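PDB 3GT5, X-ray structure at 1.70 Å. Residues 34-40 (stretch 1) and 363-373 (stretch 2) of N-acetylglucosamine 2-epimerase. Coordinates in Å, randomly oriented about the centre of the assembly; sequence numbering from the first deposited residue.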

# COMPACT_ATOMS: atom_id res chain seq x y z
N PHE A 34 -0.44 -9.55 -16.44
CA PHE A 34 -1.45 -10.46 -15.92
C PHE A 34 -1.56 -10.18 -14.41
O PHE A 34 -0.56 -9.86 -13.73
CB PHE A 34 -1.07 -11.92 -16.16
CG PHE A 34 -0.85 -12.24 -17.60
CD1 PHE A 34 -1.95 -12.30 -18.49
CD2 PHE A 34 0.43 -12.47 -18.09
CE1 PHE A 34 -1.75 -12.59 -19.85
CE2 PHE A 34 0.62 -12.75 -19.46
CZ PHE A 34 -0.48 -12.82 -20.32
N HIS A 35 -2.76 -10.31 -13.87
CA HIS A 35 -3.04 -9.91 -12.48
C HIS A 35 -3.46 -11.03 -11.51
O HIS A 35 -3.69 -10.76 -10.34
CB HIS A 35 -4.09 -8.79 -12.47
CG HIS A 35 -3.63 -7.54 -13.13
ND1 HIS A 35 -4.47 -6.48 -13.39
CD2 HIS A 35 -2.41 -7.17 -13.59
CE1 HIS A 35 -3.79 -5.50 -13.96
NE2 HIS A 35 -2.53 -5.88 -14.07
N TYR A 36 -3.56 -12.28 -11.99
CA TYR A 36 -4.02 -13.38 -11.15
C TYR A 36 -3.05 -14.57 -11.26
O TYR A 36 -2.93 -15.19 -12.34
CB TYR A 36 -5.43 -13.80 -11.58
CG TYR A 36 -6.53 -12.79 -11.29
CD1 TYR A 36 -7.34 -12.88 -10.16
CD2 TYR A 36 -6.79 -11.76 -12.18
CE1 TYR A 36 -8.35 -11.98 -9.91
CE2 TYR A 36 -7.80 -10.85 -11.94
CZ TYR A 36 -8.59 -10.98 -10.81
OH TYR A 36 -9.59 -10.08 -10.60
N PHE A 37 -2.34 -14.85 -10.17
CA PHE A 37 -1.30 -15.88 -10.14
C PHE A 37 -1.53 -16.91 -9.05
O PHE A 37 -1.82 -16.59 -7.87
CB PHE A 37 0.09 -15.31 -9.88
CG PHE A 37 0.50 -14.19 -10.82
CD1 PHE A 37 1.42 -14.43 -11.82
CD2 PHE A 37 0.01 -12.89 -10.67
CE1 PHE A 37 1.80 -13.43 -12.67
CE2 PHE A 37 0.41 -11.88 -11.53
CZ PHE A 37 1.29 -12.15 -12.53
N ARG A 38 -1.37 -18.19 -9.43
CA ARG A 38 -1.30 -19.26 -8.46
C ARG A 38 0.06 -19.34 -7.75
O ARG A 38 1.02 -18.67 -8.15
CB ARG A 38 -1.54 -20.62 -9.14
CG ARG A 38 -2.89 -20.76 -9.79
CD ARG A 38 -3.13 -22.21 -10.28
NE ARG A 38 -4.41 -22.27 -10.97
CZ ARG A 38 -4.59 -22.12 -12.29
NH1 ARG A 38 -3.58 -21.90 -13.12
NH2 ARG A 38 -5.83 -22.19 -12.78
N ASP A 39 0.14 -20.19 -6.72
CA ASP A 39 1.36 -20.34 -5.94
C ASP A 39 2.56 -20.64 -6.82
O ASP A 39 3.65 -20.18 -6.54
CB ASP A 39 1.24 -21.46 -4.91
CG ASP A 39 0.38 -21.10 -3.69
OD1 ASP A 39 0.12 -19.91 -3.41
OD2 ASP A 39 -0.03 -22.03 -2.94
N ASP A 40 2.35 -21.44 -7.86
CA ASP A 40 3.46 -21.86 -8.72
C ASP A 40 3.73 -20.90 -9.85
O ASP A 40 4.57 -21.17 -10.71
CB ASP A 40 3.23 -23.28 -9.25
CG ASP A 40 1.98 -23.39 -10.13
OD1 ASP A 40 1.38 -22.38 -10.56
OD2 ASP A 40 1.58 -24.55 -10.40
N ARG A 363 -2.79 -21.90 8.50
CA ARG A 363 -3.05 -22.79 7.35
C ARG A 363 -3.47 -22.03 6.12
O ARG A 363 -4.20 -21.05 6.21
CB ARG A 363 -4.13 -23.81 7.71
CG ARG A 363 -3.72 -24.73 8.87
CD ARG A 363 -4.85 -25.75 9.20
NE ARG A 363 -6.09 -25.00 9.38
CZ ARG A 363 -7.25 -25.49 9.78
NH1 ARG A 363 -7.40 -26.79 10.07
NH2 ARG A 363 -8.28 -24.65 9.92
N LYS A 364 -3.04 -22.52 4.96
CA LYS A 364 -3.45 -22.00 3.66
C LYS A 364 -4.91 -22.23 3.36
O LYS A 364 -5.44 -23.30 3.62
CB LYS A 364 -2.67 -22.74 2.56
CG LYS A 364 -1.16 -22.66 2.68
CD LYS A 364 -0.62 -21.44 2.01
CE LYS A 364 -0.97 -21.39 0.52
NZ LYS A 364 -0.62 -22.64 -0.21
N TYR A 365 -5.57 -21.25 2.76
CA TYR A 365 -6.93 -21.42 2.26
C TYR A 365 -6.97 -22.08 0.88
O TYR A 365 -7.87 -22.88 0.60
CB TYR A 365 -7.67 -20.08 2.19
CG TYR A 365 -8.17 -19.58 3.53
CD1 TYR A 365 -9.29 -20.14 4.14
CD2 TYR A 365 -7.53 -18.53 4.18
CE1 TYR A 365 -9.76 -19.67 5.35
CE2 TYR A 365 -7.98 -18.06 5.41
CZ TYR A 365 -9.11 -18.62 5.98
OH TYR A 365 -9.56 -18.15 7.18
N ASN A 366 -6.05 -21.70 -0.01
CA ASN A 366 -6.05 -22.17 -1.40
C ASN A 366 -4.71 -21.79 -2.04
O ASN A 366 -3.80 -21.33 -1.34
CB ASN A 366 -7.24 -21.63 -2.21
CG ASN A 366 -7.28 -20.14 -2.28
OD1 ASN A 366 -6.25 -19.50 -2.45
ND2 ASN A 366 -8.47 -19.55 -2.07
N ASP A 367 -4.62 -21.97 -3.35
CA ASP A 367 -3.36 -21.74 -4.09
C ASP A 367 -3.34 -20.39 -4.84
O ASP A 367 -2.49 -20.17 -5.71
CB ASP A 367 -3.14 -22.87 -5.11
CG ASP A 367 -4.15 -22.81 -6.28
OD1 ASP A 367 -5.20 -22.11 -6.18
OD2 ASP A 367 -3.89 -23.48 -7.32
N GLU A 368 -4.27 -19.50 -4.50
CA GLU A 368 -4.36 -18.18 -5.14
C GLU A 368 -3.43 -17.17 -4.47
O GLU A 368 -3.84 -16.37 -3.66
CB GLU A 368 -5.81 -17.71 -5.15
CG GLU A 368 -6.66 -18.63 -6.00
CD GLU A 368 -8.14 -18.23 -6.09
OE1 GLU A 368 -8.60 -17.26 -5.47
OE2 GLU A 368 -8.88 -18.94 -6.81
N LYS A 369 -2.14 -17.27 -4.80
CA LYS A 369 -1.10 -16.48 -4.19
C LYS A 369 -1.31 -14.99 -4.38
O LYS A 369 -1.19 -14.23 -3.44
CB LYS A 369 0.26 -16.84 -4.77
CG LYS A 369 1.43 -16.00 -4.26
CD LYS A 369 2.75 -16.61 -4.66
CE LYS A 369 3.26 -17.69 -3.73
NZ LYS A 369 4.35 -18.47 -4.39
N SER A 370 -1.58 -14.60 -5.61
CA SER A 370 -1.68 -13.18 -5.94
C SER A 370 -2.86 -12.96 -6.86
O SER A 370 -2.72 -12.92 -8.07
CB SER A 370 -0.43 -12.66 -6.62
OG SER A 370 0.69 -12.75 -5.80
N PRO A 371 -4.04 -12.76 -6.27
CA PRO A 371 -5.17 -12.28 -7.06
C PRO A 371 -5.00 -10.78 -7.37
O PRO A 371 -4.07 -10.14 -6.89
CB PRO A 371 -6.38 -12.54 -6.16
CG PRO A 371 -5.82 -12.86 -4.78
CD PRO A 371 -4.34 -12.85 -4.83
N ALA A 372 -5.91 -10.25 -8.15
CA ALA A 372 -5.93 -8.83 -8.52
C ALA A 372 -5.82 -7.99 -7.28
O ALA A 372 -6.48 -8.25 -6.27
CB ALA A 372 -7.21 -8.50 -9.27
N GLY A 373 -4.93 -6.98 -7.35
CA GLY A 373 -4.62 -6.14 -6.20
C GLY A 373 -3.27 -6.49 -5.56
O GLY A 373 -2.57 -5.62 -5.02
O HOH W 1 -1.88 -19.30 -1.73

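This is a mainly polar contact between distant parts of one chain, in which a single antiparallel bridge fixes the backbones, Asp-39 gathers charged and main-chain partners at one end, and a small apolar patch lies at the other.

The bridge pairs Phe-37 with Ser-370, whose CA atoms are 5.0 Å apart. Phe-37 N donates to Ser-370 O at 2.9 Å with an N-H...O angle of 163°, and Ser-370 N returns the bond to Phe-37 O at 3.0 Å and 174°. Both angles are near linear, as expected of a hydrogen-bonded antiparallel pair. Ser-370 O also receives a CA-H...O contact from Tyr-36 CA, at 3.4 Å and 143°.

The pairing does not extend to His-35: its O lies 3.2 Å from Ala-372 N, but the angle is too poor for a hydrogen bond.

Two residues beyond the bridge, Asp-39 N donates to Asp-367 O at 2.8 Å, although 130° makes this bond markedly bent. Asp-367 O also lies 3.1 Å from Arg-38 CA in a CA-H...O contact. The Asp-39 carboxylate forms a salt bridge through OD2 with Lys-364 NZ at 2.9 Å, while a water donates to Asp-39 OD1 at 2.7 Å and to Asn-366 O at 2.8 Å, linking the stretches indirectly. Lys-369 NZ instead bonds the main-chain O of Asp-39 at 2.8 Å; it remains 4.6 Å from Asp-39 OD1, beyond salt-bridge range. A longer salt bridge joins Arg-38 NE to Asp-367 OD2 at 3.9 Å, with the carboxylate oxygen near the guanidinium plane.

At the apolar end, Tyr-36 CD1 approaches Pro-371 CB at 4.1 Å, and Tyr-36 CZ comes within 3.2 Å of Ala-372 CB, a tight packing distance. Ala-372 N sits over one face of the tyrosine ring.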